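Local coordinates for probable Thioesterase (Bartonella henselae, PDB 3HM0), which probably hydrolyses thioesters, such as acyl-coenzyme A compounds, as a member of the thioesterase superfamily, at residues P104-R116 / M127-V139. Residues are numbered along the deposited sequence; the frame is centred on the assembly and turned at random.
Sequences PAQIDNLLTIKTR and MEQYILHGESMLV
Thr112 and Lys114 pair with Leu132 and Tyr130 in an antiparallel beta hairpin, part of the sheet that wraps helix 58-72 in this probable thioesterase of the hotdog fold. Thr112 N bonds Leu132 O at 2.9 Å.

On the face toward the helix, Gln129 and Thr115 lie side by side and point the same way. Gln129 NE2 donates to Thr115 OG1 at 2.7 Å, close to its own amide plane. The same NE2 also bonds Phe63 O and OE1 takes Arg67, so both ends of this buried amide are held. Leu111 puts CD1 on Ile131 CG2 at 4.0 Å, while its CD2 meets Leu138 CD1, the two side chains crossing at about a right angle.

On the other face, Lys114 CD touches Leu132 CD1. The lysine chain then bends at chi3 (96°), and NZ reaches Asp38 on strand 37-42.

At the open end of the hairpin, beside the turns 106-109 and 133-136, the Asn109 amide stacks on one face of the His133 ring, the planes 8° apart. Gln106 N donates to Asn109 OD1 from above the carbonyl plane, which helps fix the amide. A water joins Leu110 N to His133 NE2, lying in the ring plane 2.8 Å from NE2.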
# COMPACT_ATOMS: atom_id res chain seq x y z
N PRO A 104 19.93 -0.84 -2.08
CA PRO A 104 18.61 -1.45 -2.10
C PRO A 104 18.46 -2.61 -1.11
O PRO A 104 19.42 -3.34 -0.84
CB PRO A 104 18.50 -1.95 -3.54
CG PRO A 104 19.92 -2.26 -3.93
CD PRO A 104 20.83 -1.41 -3.10
N ALA A 105 17.25 -2.78 -0.57
CA ALA A 105 16.95 -3.99 0.20
C ALA A 105 16.39 -5.05 -0.71
O ALA A 105 15.63 -4.73 -1.61
CB ALA A 105 16.01 -3.69 1.33
N GLN A 106 16.77 -6.30 -0.49
CA GLN A 106 16.37 -7.42 -1.33
C GLN A 106 15.25 -8.21 -0.65
O GLN A 106 15.04 -8.09 0.58
CB GLN A 106 17.55 -8.36 -1.57
CG GLN A 106 18.89 -7.68 -1.96
CD GLN A 106 18.96 -7.33 -3.43
OE1 GLN A 106 18.22 -7.89 -4.24
NE2 GLN A 106 19.84 -6.40 -3.78
N ILE A 107 14.55 -9.03 -1.45
CA ILE A 107 13.53 -9.96 -0.95
C ILE A 107 14.09 -10.79 0.17
O ILE A 107 15.23 -11.26 0.11
CB ILE A 107 12.99 -10.91 -2.06
CG1 ILE A 107 11.79 -11.74 -1.55
CG2 ILE A 107 14.09 -11.85 -2.54
CD1 ILE A 107 10.51 -10.94 -1.26
N ASP A 108 13.29 -10.96 1.20
CA ASP A 108 13.71 -11.75 2.36
C ASP A 108 14.79 -11.14 3.25
O ASP A 108 15.11 -11.74 4.27
CB ASP A 108 14.11 -13.17 1.95
CG ASP A 108 13.64 -14.20 2.96
OD1 ASP A 108 12.73 -13.86 3.75
OD2 ASP A 108 14.16 -15.35 2.96
N ASN A 109 15.36 -9.99 2.88
CA ASN A 109 16.33 -9.34 3.78
C ASN A 109 15.72 -9.10 5.13
O ASN A 109 14.51 -8.84 5.23
CB ASN A 109 16.77 -7.97 3.28
CG ASN A 109 17.87 -8.03 2.23
OD1 ASN A 109 18.30 -6.98 1.74
ND2 ASN A 109 18.33 -9.25 1.87
N LEU A 110 16.55 -9.19 6.15
CA LEU A 110 16.16 -8.80 7.49
C LEU A 110 16.70 -7.41 7.75
O LEU A 110 17.92 -7.18 7.70
CB LEU A 110 16.70 -9.78 8.51
CG LEU A 110 16.22 -9.55 9.94
CD1 LEU A 110 14.71 -9.30 10.03
CD2 LEU A 110 16.64 -10.76 10.80
N LEU A 111 15.78 -6.47 7.98
CA LEU A 111 16.15 -5.06 8.12
C LEU A 111 16.25 -4.63 9.59
O LEU A 111 15.45 -5.07 10.43
CB LEU A 111 15.16 -4.14 7.36
CG LEU A 111 14.91 -4.32 5.85
CD1 LEU A 111 13.91 -3.31 5.36
CD2 LEU A 111 16.20 -4.23 5.04
N THR A 112 17.25 -3.80 9.87
CA THR A 112 17.39 -3.11 11.15
C THR A 112 17.01 -1.65 10.94
O THR A 112 17.55 -0.99 10.03
CB THR A 112 18.85 -3.20 11.66
OG1 THR A 112 19.26 -4.57 11.66
CG2 THR A 112 19.01 -2.61 13.04
N ILE A 113 16.05 -1.18 11.73
CA ILE A 113 15.57 0.18 11.65
C ILE A 113 16.01 0.94 12.90
O ILE A 113 15.68 0.55 14.01
CB ILE A 113 14.02 0.23 11.51
CG1 ILE A 113 13.53 -0.66 10.36
CG2 ILE A 113 13.52 1.68 11.30
CD1 ILE A 113 12.08 -1.13 10.51
N LYS A 114 16.75 2.03 12.71
CA LYS A 114 17.27 2.82 13.82
C LYS A 114 16.60 4.18 13.93
O LYS A 114 16.54 4.94 12.97
CB LYS A 114 18.79 2.93 13.75
CG LYS A 114 19.47 1.58 13.84
CD LYS A 114 20.88 1.57 13.31
CE LYS A 114 21.90 1.74 14.42
NZ LYS A 114 21.88 0.58 15.38
N THR A 115 16.08 4.47 15.12
CA THR A 115 15.26 5.64 15.33
C THR A 115 15.65 6.30 16.64
O THR A 115 15.86 5.61 17.65
CB THR A 115 13.77 5.26 15.36
OG1 THR A 115 13.42 4.55 14.16
CG2 THR A 115 12.89 6.47 15.48
N ARG A 116 15.78 7.62 16.62
CA ARG A 116 15.87 8.38 17.84
C ARG A 116 15.30 9.77 17.60
O ARG A 116 15.30 10.25 16.47
CB ARG A 116 17.31 8.46 18.35
CG ARG A 116 18.22 9.32 17.50
CD ARG A 116 19.54 9.55 18.19
NE ARG A 116 20.56 10.16 17.34
CZ ARG A 116 21.78 10.51 17.77
NH1 ARG A 116 22.13 10.30 19.04
NH2 ARG A 116 22.65 11.06 16.94
N MET A 127 13.16 13.57 14.07
CA MET A 127 13.74 12.24 14.15
C MET A 127 14.79 11.95 13.07
O MET A 127 14.69 12.43 11.92
CB MET A 127 12.63 11.17 14.16
CG MET A 127 12.15 10.78 15.54
SD MET A 127 10.62 9.84 15.48
CE MET A 127 10.63 8.93 17.02
N GLU A 128 15.79 11.17 13.45
CA GLU A 128 16.79 10.68 12.52
C GLU A 128 16.63 9.18 12.45
O GLU A 128 16.83 8.48 13.45
CB GLU A 128 18.21 10.99 13.00
CG GLU A 128 18.71 12.40 12.69
CD GLU A 128 20.07 12.71 13.38
OE1 GLU A 128 20.78 11.77 13.82
OE2 GLU A 128 20.40 13.92 13.46
N GLN A 129 16.28 8.67 11.27
CA GLN A 129 16.04 7.24 11.10
C GLN A 129 16.99 6.65 10.09
O GLN A 129 17.35 7.32 9.14
CB GLN A 129 14.59 6.97 10.72
CG GLN A 129 13.60 7.51 11.72
CD GLN A 129 12.23 6.92 11.54
OE1 GLN A 129 11.37 7.52 10.88
NE2 GLN A 129 12.00 5.72 12.12
N TYR A 130 17.38 5.39 10.31
CA TYR A 130 18.28 4.66 9.43
C TYR A 130 17.77 3.24 9.13
O TYR A 130 17.16 2.59 9.99
CB TYR A 130 19.71 4.61 10.02
CG TYR A 130 20.33 5.97 10.26
CD1 TYR A 130 20.99 6.65 9.25
CD2 TYR A 130 20.25 6.59 11.51
CE1 TYR A 130 21.55 7.92 9.46
CE2 TYR A 130 20.80 7.85 11.74
CZ TYR A 130 21.45 8.51 10.71
OH TYR A 130 22.00 9.76 10.94
N ILE A 131 18.02 2.76 7.92
CA ILE A 131 17.70 1.39 7.58
C ILE A 131 18.94 0.66 7.08
O ILE A 131 19.52 1.03 6.06
CB ILE A 131 16.51 1.28 6.58
CG1 ILE A 131 15.22 1.78 7.25
CG2 ILE A 131 16.35 -0.18 6.11
CD1 ILE A 131 14.04 1.89 6.36
N LEU A 132 19.34 -0.37 7.82
CA LEU A 132 20.48 -1.19 7.43
C LEU A 132 20.06 -2.63 7.17
O LEU A 132 19.07 -3.12 7.74
CB LEU A 132 21.56 -1.21 8.52
CG LEU A 132 22.10 0.14 8.97
CD1 LEU A 132 21.22 0.70 10.05
CD2 LEU A 132 23.55 -0.01 9.46
N HIS A 133 20.83 -3.28 6.32
CA HIS A 133 20.83 -4.71 6.25
C HIS A 133 22.19 -5.21 6.76
O HIS A 133 23.20 -5.09 6.06
CB HIS A 133 20.56 -5.19 4.83
CG HIS A 133 20.65 -6.67 4.69
ND1 HIS A 133 21.43 -7.28 3.74
CD2 HIS A 133 20.10 -7.67 5.42
CE1 HIS A 133 21.34 -8.59 3.87
NE2 HIS A 133 20.53 -8.85 4.88
N GLY A 134 22.19 -5.78 7.97
CA GLY A 134 23.43 -6.08 8.68
C GLY A 134 24.16 -4.79 9.00
O GLY A 134 23.67 -3.95 9.76
N GLU A 135 25.34 -4.64 8.41
CA GLU A 135 26.22 -3.50 8.60
C GLU A 135 26.20 -2.60 7.38
O GLU A 135 27.02 -1.68 7.25
CB GLU A 135 27.66 -3.98 8.77
CG GLU A 135 27.95 -4.56 10.14
CD GLU A 135 29.06 -5.60 10.07
OE1 GLU A 135 28.74 -6.77 9.72
OE2 GLU A 135 30.23 -5.25 10.36
N SER A 136 25.27 -2.88 6.47
CA SER A 136 25.18 -2.10 5.26
C SER A 136 24.04 -1.08 5.34
O SER A 136 22.86 -1.44 5.48
CB SER A 136 25.01 -3.04 4.07
OG SER A 136 24.87 -2.31 2.88
N MET A 137 24.40 0.19 5.26
CA MET A 137 23.43 1.28 5.27
C MET A 137 22.70 1.36 3.93
O MET A 137 23.35 1.44 2.90
CB MET A 137 24.12 2.60 5.58
CG MET A 137 23.17 3.76 5.69
SD MET A 137 22.08 3.54 7.07
CE MET A 137 23.13 4.08 8.43
N LEU A 138 21.37 1.32 3.96
CA LEU A 138 20.56 1.34 2.74
C LEU A 138 19.86 2.69 2.51
O LEU A 138 20.00 3.29 1.43
CB LEU A 138 19.55 0.18 2.72
CG LEU A 138 20.07 -1.21 3.10
CD1 LEU A 138 18.95 -2.16 3.50
CD2 LEU A 138 20.94 -1.83 2.02
N VAL A 139 19.15 3.16 3.52
CA VAL A 139 18.32 4.33 3.39
C VAL A 139 18.45 5.12 4.68
O VAL A 139 18.60 4.52 5.74
CB VAL A 139 16.81 3.93 3.17
CG1 VAL A 139 15.93 5.17 3.05
CG2 VAL A 139 16.64 3.04 1.95
O HOH W 1 18.97 -10.76 6.12
O HOH W 2 19.78 -6.28 9.65